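Long-range contacts in phosphoinositol-specific phospholipase C (Pseudomonas sp., PDB 5FYP), which probably cleaves phosphoinositides in a calcium-dependent reaction, as a phosphoinositide-specific phospholipase C from a Gram-negative bacterium: residues P10-T15 / Y293-F298; C25-E30 / V68-G73; K208-P213 / Y235-N240; M241-K246 / W262-V267. One frame throughout, in Å; residues are numbered along the deposited sequence.

Interaction 1. Residues P10-T15 / Y293-F298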
# COMPACT_ATOMS: atom_id res chain seq x y z
N PRO A 10 -0.11 17.23 14.30
CA PRO A 10 0.57 18.21 13.46
C PRO A 10 2.09 18.00 13.35
O PRO A 10 2.68 18.42 12.36
CB PRO A 10 0.23 19.54 14.15
CG PRO A 10 -1.06 19.28 14.85
CD PRO A 10 -0.95 17.86 15.33
N ALA A 11 2.69 17.31 14.31
CA ALA A 11 4.13 17.00 14.25
C ALA A 11 4.46 16.06 13.07
O ALA A 11 5.62 15.95 12.68
CB ALA A 11 4.58 16.39 15.56
N SER A 12 3.45 15.39 12.53
CA SER A 12 3.66 14.47 11.43
C SER A 12 4.20 15.15 10.16
O SER A 12 4.93 14.55 9.39
CB SER A 12 2.34 13.78 11.05
OG SER A 12 1.78 13.10 12.15
N TRP A 13 3.80 16.40 9.94
CA TRP A 13 4.05 17.04 8.65
C TRP A 13 5.52 17.19 8.32
O TRP A 13 5.93 16.96 7.19
CB TRP A 13 3.31 18.37 8.58
CG TRP A 13 1.86 18.19 8.48
CD1 TRP A 13 0.93 18.39 9.48
CD2 TRP A 13 1.16 17.71 7.36
NE1 TRP A 13 -0.31 18.10 9.00
CE2 TRP A 13 -0.20 17.65 7.71
CE3 TRP A 13 1.55 17.34 6.06
CZ2 TRP A 13 -1.18 17.26 6.81
CZ3 TRP A 13 0.60 16.94 5.19
CH2 TRP A 13 -0.77 16.95 5.55
N ASN A 14 6.33 17.53 9.32
CA ASN A 14 7.77 17.67 9.13
C ASN A 14 8.55 16.39 9.41
O ASN A 14 9.77 16.42 9.47
CB ASN A 14 8.29 18.84 9.97
CG ASN A 14 9.61 19.37 9.47
OD1 ASN A 14 9.91 19.34 8.27
ND2 ASN A 14 10.40 19.87 10.39
N THR A 15 7.85 15.25 9.50
CA THR A 15 8.50 13.98 9.78
C THR A 15 8.64 13.20 8.47
O THR A 15 7.69 13.11 7.70
CB THR A 15 7.66 13.17 10.77
OG1 THR A 15 7.43 13.94 11.96
CG2 THR A 15 8.29 11.88 11.19
N TYR A 293 -5.11 10.71 18.13
CA TYR A 293 -4.56 10.71 16.79
C TYR A 293 -4.57 9.31 16.17
O TYR A 293 -4.37 8.31 16.85
CB TYR A 293 -3.14 11.25 16.79
CG TYR A 293 -3.02 12.69 17.26
CD1 TYR A 293 -3.72 13.72 16.63
CD2 TYR A 293 -2.17 13.01 18.29
CE1 TYR A 293 -3.62 15.04 17.05
CE2 TYR A 293 -2.03 14.34 18.72
CZ TYR A 293 -2.75 15.32 18.07
OH TYR A 293 -2.62 16.64 18.50
N ARG A 294 -4.75 9.28 14.85
CA ARG A 294 -4.56 8.07 14.04
C ARG A 294 -3.33 8.11 13.17
O ARG A 294 -3.00 7.12 12.53
CB ARG A 294 -5.79 7.74 13.20
CG ARG A 294 -7.05 7.56 14.02
CD ARG A 294 -8.12 6.75 13.27
NE ARG A 294 -9.43 6.89 13.89
CZ ARG A 294 -10.24 7.94 13.74
NH1 ARG A 294 -9.97 8.89 12.89
NH2 ARG A 294 -11.36 7.99 14.46
N ILE A 295 -2.63 9.26 13.14
CA ILE A 295 -1.38 9.43 12.41
C ILE A 295 -0.47 10.26 13.30
O ILE A 295 -0.86 11.35 13.74
CB ILE A 295 -1.56 10.13 11.04
CG1 ILE A 295 -2.47 9.30 10.13
CG2 ILE A 295 -0.22 10.44 10.40
CD1 ILE A 295 -2.64 9.84 8.74
N ARG A 296 0.72 9.76 13.59
CA ARG A 296 1.66 10.51 14.42
C ARG A 296 3.06 9.98 14.23
O ARG A 296 3.25 8.83 13.87
CB ARG A 296 1.30 10.43 15.88
CG ARG A 296 0.94 9.07 16.37
CD ARG A 296 1.01 9.01 17.88
NE ARG A 296 2.39 8.84 18.30
CZ ARG A 296 2.79 8.54 19.52
NH1 ARG A 296 1.91 8.40 20.53
NH2 ARG A 296 4.09 8.37 19.70
N PRO A 297 4.06 10.82 14.51
CA PRO A 297 5.42 10.30 14.54
C PRO A 297 5.58 9.22 15.62
O PRO A 297 4.89 9.26 16.64
CB PRO A 297 6.26 11.54 14.93
CG PRO A 297 5.40 12.70 14.63
CD PRO A 297 4.00 12.26 14.87
N PHE A 298 6.50 8.28 15.41
CA PHE A 298 6.84 7.30 16.45
C PHE A 298 7.28 7.93 17.74
O PHE A 298 7.12 7.29 18.78
CB PHE A 298 7.96 6.40 15.97
CG PHE A 298 7.55 5.44 14.89
CD1 PHE A 298 6.65 4.41 15.14
CD2 PHE A 298 8.06 5.56 13.62
CE1 PHE A 298 6.27 3.54 14.14
CE2 PHE A 298 7.70 4.68 12.62
CZ PHE A 298 6.79 3.68 12.87
OXT PHE A 298 7.79 9.02 17.70
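Ser12 and Arg296 bring the two backbones closest, their CA atoms 5.3 Å apart, where the short 3-10 turn around Ala11 lies beside strand 295-297 with no hydrogen bond between the segments. Pro297 is the residue most covered by the contact, and Ala11, Ser12 and Thr15 all touch it. Ser12 OG stands 3.6 Å from Pro297 CD, while Ala11 CB touches Pro297 CG at 3.9 Å. Thr15 crosses the proline at about a right angle and sets OG1 3.6 Å from the same CG. That hydroxyl is fixed by its own bond from OG1 to Ala11 O, 2.8 Å, which links Thr15 back to Ala11, just ahead of the type I turn Ser12-Thr15. Strand 295-297 runs antiparallel to strand 20-25 at the margin of the sheet, so the contact joins the loop ahead of strand 20-25 to the C-terminal strand of a TIM-barrel-like fold. Ser12 holds OG anti to the carbonyl carbon (chi1 -57°); there OG bonds to Asp9 O, and toward the strand it meets Arg296 CA at 3.4 Å and Ile295 CG2 at 3.8 Å. At the other end of the contact Pro10 crosses Tyr293 at about a right angle, with CD packed against the phenol OH at 3.8 Å and approaching the ring obliquely. Beyond the proline, the ring of Phe298, the C-terminal residue, packs edge-to-face with Phe253.

Interaction 2. Residues C25-E30 / V68-G73. With CA (calcium ion), chain I.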
# COMPACT_ATOMS: atom_id res chain seq x y z
N CYS A 25 -6.72 0.82 7.37
CA CYS A 25 -7.84 -0.09 7.33
C CYS A 25 -7.37 -1.50 7.01
O CYS A 25 -6.29 -1.69 6.54
CB CYS A 25 -8.89 0.36 6.31
SG CYS A 25 -8.63 -0.27 4.65
N HIS A 26 -8.24 -2.47 7.24
CA HIS A 26 -8.06 -3.82 6.75
C HIS A 26 -9.30 -4.16 5.90
O HIS A 26 -10.41 -4.24 6.43
CB HIS A 26 -7.87 -4.81 7.88
CG HIS A 26 -7.46 -6.18 7.43
ND1 HIS A 26 -7.07 -7.13 8.33
CD2 HIS A 26 -7.35 -6.76 6.21
CE1 HIS A 26 -6.77 -8.25 7.68
NE2 HIS A 26 -6.94 -8.05 6.40
N ASN A 27 -9.12 -4.30 4.59
CA ASN A 27 -10.22 -4.68 3.70
C ASN A 27 -11.40 -3.72 3.75
O ASN A 27 -12.57 -4.13 3.62
CB ASN A 27 -10.69 -6.10 3.94
CG ASN A 27 -9.69 -7.14 3.48
OD1 ASN A 27 -8.64 -6.85 2.92
ND2 ASN A 27 -9.98 -8.33 3.81
N CYS A 28 -11.12 -2.41 3.85
CA CYS A 28 -12.21 -1.44 4.00
C CYS A 28 -13.07 -1.16 2.79
O CYS A 28 -14.00 -0.37 2.87
CB CYS A 28 -11.73 -0.13 4.57
SG CYS A 28 -10.40 0.65 3.66
N TYR A 29 -12.77 -1.83 1.68
CA TYR A 29 -13.68 -1.88 0.54
C TYR A 29 -14.92 -2.74 0.79
O TYR A 29 -15.89 -2.68 0.03
CB TYR A 29 -12.92 -2.44 -0.69
CG TYR A 29 -12.58 -3.90 -0.56
CD1 TYR A 29 -13.53 -4.87 -0.89
CD2 TYR A 29 -11.39 -4.33 -0.00
CE1 TYR A 29 -13.27 -6.21 -0.67
CE2 TYR A 29 -11.14 -5.66 0.22
CZ TYR A 29 -12.11 -6.60 -0.11
OH TYR A 29 -11.91 -7.94 0.16
N GLU A 30 -14.90 -3.58 1.81
CA GLU A 30 -16.05 -4.41 2.13
C GLU A 30 -17.15 -3.57 2.78
O GLU A 30 -16.91 -2.74 3.66
CB GLU A 30 -15.70 -5.59 3.02
CG GLU A 30 -14.72 -6.56 2.42
CD GLU A 30 -14.56 -7.81 3.25
OE1 GLU A 30 -15.59 -8.47 3.46
OE2 GLU A 30 -13.44 -8.11 3.68
N VAL A 68 -13.22 -5.99 -7.72
CA VAL A 68 -12.89 -5.82 -6.30
C VAL A 68 -13.95 -6.55 -5.48
O VAL A 68 -15.14 -6.22 -5.52
CB VAL A 68 -12.78 -4.35 -5.90
CG1 VAL A 68 -12.70 -4.17 -4.39
CG2 VAL A 68 -11.57 -3.71 -6.57
N ARG A 69 -13.47 -7.52 -4.70
CA ARG A 69 -14.30 -8.33 -3.80
C ARG A 69 -13.38 -9.12 -2.88
O ARG A 69 -12.17 -9.23 -3.16
CB ARG A 69 -15.20 -9.31 -4.57
CG ARG A 69 -14.42 -10.39 -5.31
CD ARG A 69 -15.37 -11.38 -5.96
NE ARG A 69 -14.64 -12.44 -6.67
CZ ARG A 69 -14.11 -12.31 -7.87
NH1 ARG A 69 -14.32 -11.22 -8.59
NH2 ARG A 69 -13.34 -13.31 -8.36
N HIS A 70 -13.96 -9.72 -1.85
CA HIS A 70 -13.18 -10.50 -0.92
C HIS A 70 -12.99 -11.96 -1.35
O HIS A 70 -11.87 -12.47 -1.35
CB HIS A 70 -13.80 -10.45 0.46
CG HIS A 70 -12.97 -11.09 1.54
ND1 HIS A 70 -13.36 -12.21 2.21
CD2 HIS A 70 -11.73 -10.82 1.98
CE1 HIS A 70 -12.44 -12.56 3.08
NE2 HIS A 70 -11.43 -11.74 2.96
N ASN A 71 -14.08 -12.61 -1.70
CA ASN A 71 -14.05 -14.05 -1.92
C ASN A 71 -13.85 -14.43 -3.38
O ASN A 71 -14.09 -13.63 -4.25
CB ASN A 71 -15.32 -14.68 -1.39
CG ASN A 71 -15.49 -14.46 0.11
OD1 ASN A 71 -16.48 -13.92 0.56
ND2 ASN A 71 -14.45 -14.78 0.87
N PRO A 72 -13.38 -15.67 -3.65
CA PRO A 72 -13.18 -16.07 -5.05
C PRO A 72 -14.41 -15.99 -5.91
O PRO A 72 -14.29 -15.67 -7.09
CB PRO A 72 -12.72 -17.53 -4.96
CG PRO A 72 -12.29 -17.76 -3.56
CD PRO A 72 -12.83 -16.64 -2.70
N GLY A 73 -15.56 -16.29 -5.34
CA GLY A 73 -16.84 -16.14 -6.09
C GLY A 73 -17.34 -17.41 -6.83
O GLY A 73 -18.45 -17.44 -7.45
CA CA I . -6.79 -7.89 1.76
O HOH W 1 -5.99 -8.90 3.79
O HOH W 2 -7.86 -10.05 1.94
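Asn27 and His70 meet at the calcium site of this PI-PLC, amide and imidazole planes 61° apart. Asn27 binds the calcium ion together with Glu48, Asp50 and Asp119, and waters 1 and 2 are also ligands, each 2.4 Å from the metal. Water 1 is hydrogen-bonded to His26 NE2 at 2.9 Å, which makes His26 a second-shell residue. Tyr29 is another: its OH bonds to OD2 of the calcium ligand Asp50. The same hydroxyl is pressed against His70, 3.1 Å from its CA, and lies at the edge of the imidazole in its plane. The tyrosine and histidine side chains cross at about a right angle. Over one face of the imidazole lies Glu30, with OE2 3.6 Å from His70 CD2 and the carboxylate only 16° from parallel to the ring; Glu30 OE1 is held by Gln32. Further out, a type I turn closed by Glu30 N to Asn27 O, together with the Cys25-Cys28 disulfide, shapes the segment that carries the metal ligand. Tyr29 CG, set between the backbone N and the carbonyl carbon (chi1 70°), stands 3.8 Å from Val68 CG1. That methyl approaches the ring obliquely, 3.7 Å from Tyr29 CD1.

Interaction 3. Residues K208-P213 / Y235-N240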
# COMPACT_ATOMS: atom_id res chain seq x y z
N LYS A 208 5.01 1.76 -11.29
CA LYS A 208 4.14 2.72 -10.60
C LYS A 208 3.80 2.34 -9.18
O LYS A 208 3.31 3.18 -8.44
CB LYS A 208 2.85 2.95 -11.40
CG LYS A 208 3.08 3.51 -12.81
CD LYS A 208 3.78 4.86 -12.80
CE LYS A 208 3.85 5.49 -14.19
NZ LYS A 208 4.71 6.67 -14.20
N VAL A 209 4.10 1.10 -8.81
CA VAL A 209 3.65 0.53 -7.54
C VAL A 209 4.84 -0.01 -6.78
O VAL A 209 5.74 -0.62 -7.35
CB VAL A 209 2.60 -0.59 -7.84
CG1 VAL A 209 2.01 -1.18 -6.57
CG2 VAL A 209 1.50 -0.08 -8.75
N PHE A 210 4.82 0.22 -5.46
CA PHE A 210 5.80 -0.36 -4.53
C PHE A 210 5.46 -1.83 -4.26
O PHE A 210 4.35 -2.13 -3.84
CB PHE A 210 5.74 0.36 -3.17
CG PHE A 210 6.30 1.75 -3.19
CD1 PHE A 210 5.53 2.85 -3.56
CD2 PHE A 210 7.62 1.98 -2.82
CE1 PHE A 210 6.06 4.12 -3.55
CE2 PHE A 210 8.16 3.24 -2.85
CZ PHE A 210 7.38 4.32 -3.21
N ILE A 211 6.42 -2.74 -4.35
CA ILE A 211 6.19 -4.11 -3.93
C ILE A 211 6.46 -4.27 -2.43
O ILE A 211 7.39 -3.67 -1.90
CB ILE A 211 6.98 -5.13 -4.75
CG1 ILE A 211 8.50 -4.94 -4.68
CG2 ILE A 211 6.51 -5.12 -6.20
CD1 ILE A 211 9.28 -6.14 -5.19
N SER A 212 5.60 -5.03 -1.75
CA SER A 212 5.76 -5.23 -0.32
C SER A 212 5.62 -6.71 0.01
O SER A 212 4.51 -7.20 0.18
CB SER A 212 4.74 -4.40 0.44
OG SER A 212 4.95 -4.56 1.83
N PRO A 213 6.75 -7.43 0.03
CA PRO A 213 6.66 -8.89 0.17
C PRO A 213 6.25 -9.34 1.56
O PRO A 213 6.53 -8.69 2.57
CB PRO A 213 8.07 -9.35 -0.16
CG PRO A 213 8.94 -8.19 0.17
CD PRO A 213 8.12 -6.98 -0.21
N TYR A 235 14.39 -3.88 -5.28
CA TYR A 235 13.36 -2.84 -5.34
C TYR A 235 12.55 -2.71 -4.06
O TYR A 235 11.68 -1.87 -3.98
CB TYR A 235 12.43 -3.08 -6.53
CG TYR A 235 13.08 -2.93 -7.89
CD1 TYR A 235 13.14 -1.68 -8.52
CD2 TYR A 235 13.70 -3.98 -8.50
CE1 TYR A 235 13.76 -1.53 -9.75
CE2 TYR A 235 14.34 -3.84 -9.73
CZ TYR A 235 14.38 -2.60 -10.34
OH TYR A 235 15.03 -2.41 -11.53
N VAL A 236 12.78 -3.59 -3.08
CA VAL A 236 11.90 -3.64 -1.91
C VAL A 236 12.15 -2.47 -0.96
O VAL A 236 13.21 -2.37 -0.35
CB VAL A 236 12.09 -4.99 -1.20
CG1 VAL A 236 11.41 -5.04 0.15
CG2 VAL A 236 11.60 -6.13 -2.09
N ALA A 237 11.09 -1.68 -0.78
CA ALA A 237 11.10 -0.52 0.10
C ALA A 237 9.98 -0.58 1.13
O ALA A 237 9.75 0.37 1.88
CB ALA A 237 10.96 0.76 -0.71
N MET A 238 9.28 -1.72 1.18
CA MET A 238 8.12 -1.94 2.02
C MET A 238 8.06 -3.42 2.37
O MET A 238 8.54 -4.25 1.59
CB MET A 238 6.82 -1.55 1.31
CG MET A 238 6.75 -0.07 0.98
SD MET A 238 5.01 0.38 0.74
CE MET A 238 5.13 2.14 0.43
N ASN A 239 7.49 -3.73 3.53
CA ASN A 239 7.38 -5.12 3.98
C ASN A 239 6.02 -5.35 4.61
O ASN A 239 5.50 -4.51 5.32
CB ASN A 239 8.50 -5.47 4.96
CG ASN A 239 9.85 -5.53 4.26
OD1 ASN A 239 10.59 -4.52 4.20
ND2 ASN A 239 10.17 -6.69 3.72
N ASN A 240 5.46 -6.55 4.36
CA ASN A 240 4.11 -6.91 4.79
C ASN A 240 4.22 -8.10 5.75
O ASN A 240 4.78 -9.14 5.43
CB ASN A 240 3.14 -7.21 3.63
CG ASN A 240 1.65 -6.89 3.94
OD1 ASN A 240 1.20 -5.79 4.36
ND2 ASN A 240 0.85 -7.88 3.64
O HOH W 3 8.69 -1.32 -2.20
O HOH W 4 9.18 -1.24 -4.93
O HOH W 5 2.46 -3.79 2.69
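Pro213 O is gripped by two donors, Asn240 N at 3.0 Å and the hydroxyl of Thr215. The Asn240 bond is straight at its hydrogen, 163°, but its donor stands above the carbonyl plane, 38° out of it. This is the one direct hydrogen bond between the segments; three waters supply the other polar links. Water 3 donates to Ile211 O at 2.7 Å and accepts from Ala237 N, and water 4 links Ile211 N to Tyr235 O. Ser212 OG, anti to the backbone N (chi1 -178°), donates to water 5 at 2.7 Å, which donates to Asn240 OD1. The contact lies at a seam of the TIM-barrel-like fold, between edge strand 210-211 of one sheet and edge strand 238-242 of the other. Met238 closes one side of the seam, crossing Phe210 at about a right angle. Its CE lies over the ring face in a CH-pi contact, 4.1 Å from the centroid, with SD placed obliquely in a Met-aromatic contact, while Ala237 CB meets the ring edge. Val236 packs CG2 against Ile211 CD1 at 3.9 Å, and CG1 tip to tip with Pro213 CD at 3.8 Å. Met238 O is buried with no conventional hydrogen-bond partner; Ser212 CA approaches it at 3.5 Å in a C-H...O contact.

Interaction 4. Residues M241-K246 / W262-V267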
# COMPACT_ATOMS: atom_id res chain seq x y z
N MET A 241 3.63 -7.91 6.93
CA MET A 241 3.71 -8.88 8.02
C MET A 241 2.34 -9.20 8.58
O MET A 241 1.57 -8.31 8.90
CB MET A 241 4.58 -8.35 9.15
CG MET A 241 6.04 -8.48 8.73
SD MET A 241 6.85 -7.10 7.95
CE MET A 241 6.30 -5.66 9.00
N GLY A 242 2.06 -10.48 8.74
CA GLY A 242 0.93 -10.90 9.54
C GLY A 242 1.28 -10.80 11.02
O GLY A 242 2.40 -10.52 11.43
N LYS A 243 0.27 -11.08 11.85
CA LYS A 243 0.39 -10.92 13.29
C LYS A 243 1.61 -11.64 13.87
O LYS A 243 2.32 -11.09 14.70
CB LYS A 243 -0.92 -11.42 13.96
CG LYS A 243 -0.89 -11.54 15.47
CD LYS A 243 -2.25 -11.89 16.06
CE LYS A 243 -2.78 -13.26 15.65
NZ LYS A 243 -4.15 -13.47 16.21
N GLY A 244 1.79 -12.88 13.44
CA GLY A 244 2.85 -13.71 13.98
C GLY A 244 4.25 -13.25 13.61
O GLY A 244 5.22 -13.66 14.22
N ASP A 245 4.35 -12.39 12.59
CA ASP A 245 5.62 -11.89 12.07
C ASP A 245 5.89 -10.44 12.35
O ASP A 245 6.85 -9.87 11.82
CB ASP A 245 5.64 -12.16 10.58
CG ASP A 245 5.67 -13.64 10.27
OD1 ASP A 245 6.42 -14.40 10.93
OD2 ASP A 245 4.93 -14.13 9.41
N LYS A 246 5.07 -9.84 13.22
CA LYS A 246 5.18 -8.38 13.43
C LYS A 246 6.46 -7.94 14.05
O LYS A 246 6.83 -6.77 13.96
CB LYS A 246 4.02 -7.87 14.24
CG LYS A 246 4.02 -8.30 15.70
CD LYS A 246 2.87 -7.61 16.43
CE LYS A 246 2.84 -7.93 17.90
NZ LYS A 246 1.80 -7.10 18.57
N TRP A 262 -0.91 -6.71 9.61
CA TRP A 262 -2.33 -7.01 9.53
C TRP A 262 -2.67 -8.19 10.45
O TRP A 262 -1.81 -8.99 10.79
CB TRP A 262 -2.74 -7.29 8.07
CG TRP A 262 -1.99 -8.41 7.45
CD1 TRP A 262 -0.81 -8.36 6.79
CD2 TRP A 262 -2.38 -9.79 7.46
NE1 TRP A 262 -0.42 -9.62 6.41
CE2 TRP A 262 -1.38 -10.51 6.79
CE3 TRP A 262 -3.49 -10.48 7.97
CZ2 TRP A 262 -1.45 -11.90 6.62
CZ3 TRP A 262 -3.56 -11.87 7.79
CH2 TRP A 262 -2.54 -12.55 7.13
N GLY A 263 -3.93 -8.24 10.87
CA GLY A 263 -4.43 -9.32 11.69
C GLY A 263 -4.21 -9.17 13.17
O GLY A 263 -4.47 -10.11 13.90
N ASP A 264 -3.75 -8.01 13.61
CA ASP A 264 -3.38 -7.81 15.02
C ASP A 264 -4.30 -6.80 15.70
O ASP A 264 -3.88 -5.98 16.49
CB ASP A 264 -1.92 -7.38 15.14
CG ASP A 264 -1.32 -7.64 16.50
OD1 ASP A 264 -1.74 -8.63 17.17
OD2 ASP A 264 -0.36 -6.94 16.88
N ASP A 265 -5.60 -6.99 15.49
CA ASP A 265 -6.59 -6.01 15.89
C ASP A 265 -6.77 -5.79 17.39
O ASP A 265 -7.32 -4.78 17.80
CB ASP A 265 -7.97 -6.39 15.31
CG ASP A 265 -7.96 -6.36 13.80
OD1 ASP A 265 -7.32 -7.30 13.23
OD2 ASP A 265 -8.48 -5.40 13.23
N GLU A 266 -6.39 -6.77 18.20
CA GLU A 266 -6.61 -6.67 19.66
C GLU A 266 -5.45 -5.99 20.35
O GLU A 266 -5.50 -5.81 21.55
CB GLU A 266 -6.89 -8.04 20.24
CG GLU A 266 -8.30 -8.53 19.91
CD GLU A 266 -8.52 -8.94 18.47
OE1 GLU A 266 -7.79 -9.84 17.98
OE2 GLU A 266 -9.47 -8.44 17.86
N VAL A 267 -4.46 -5.55 19.59
CA VAL A 267 -3.35 -4.74 20.08
C VAL A 267 -3.58 -3.29 19.65
O VAL A 267 -3.93 -3.01 18.52
CB VAL A 267 -2.02 -5.31 19.57
CG1 VAL A 267 -0.85 -4.38 19.89
CG2 VAL A 267 -1.81 -6.69 20.17
O HOH W 6 -5.53 -10.69 16.41
O HOH W 7 -5.36 -12.66 13.52
O HOH W 8 0.14 -9.67 18.84
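Met241 and Gly242 meet Trp262 through a backbone bond and a CH-pi contact, and Lys246 adds a salt bridge to Asp264, all where the neighbouring parallel strands 238-242 and 258-262 run out into loops. Trp262 N donates to Met241 O at 3.0 Å. The indole folds back over this join: CG lies between the backbone N and the carbonyl carbon (chi1 58°). Gly242 CA lies over its face, 3.8 Å from the centroid of the five-membered ring, and Trp262 CD1 comes within 3.2 Å of Met241 O. Lys243 runs across Asp264, its CD 3.5 Å from Asp264 OD1, and waters 6 and 7 each join Lys243 NZ to Gly263 O. Lys246 also crosses Asp264 at about a right angle. Its chain is extended beyond CG and brings NZ to the syn lone pair of Asp264 OD2 at 2.7 Å. His272 NE2 is a second hydrogen-bond partner of that oxygen, and Gln275 OE1 also bonds to the ammonium. Water 8 completes a second path between the charges, accepting from Lys246 NZ and donating to Asp264 OD1 at 2.7 Å. C-terminal strand ends and the loops that follow them, with calcium about 7 Å from the Trp262 side chain, are typical of the catalytic end of a TIM barrel.

In the fold
Interactions 2, 3 and 4 lie within the chain loop that interaction 1 closes between its two ends. Interaction 1 touches none of the others; its centre is 28 Å from that of interaction 2, though the nearest atoms are about 8 Å apart. Interaction 2 supplies a ligand of the calcium ion, Asn27; interactions 3 and 4 approach the metal through the side chains of Asn240, about 8 Å away, and Trp262, about 7 Å away. Interactions 3 and 4 share strand 238-242, one at the seam between the two sheets and the other where the strand runs out, and Asn240 packs against Trp262 between them. Interactions 2 and 4 touch as well: His26 CE1 lies 4.0 Å from Trp262 CE3.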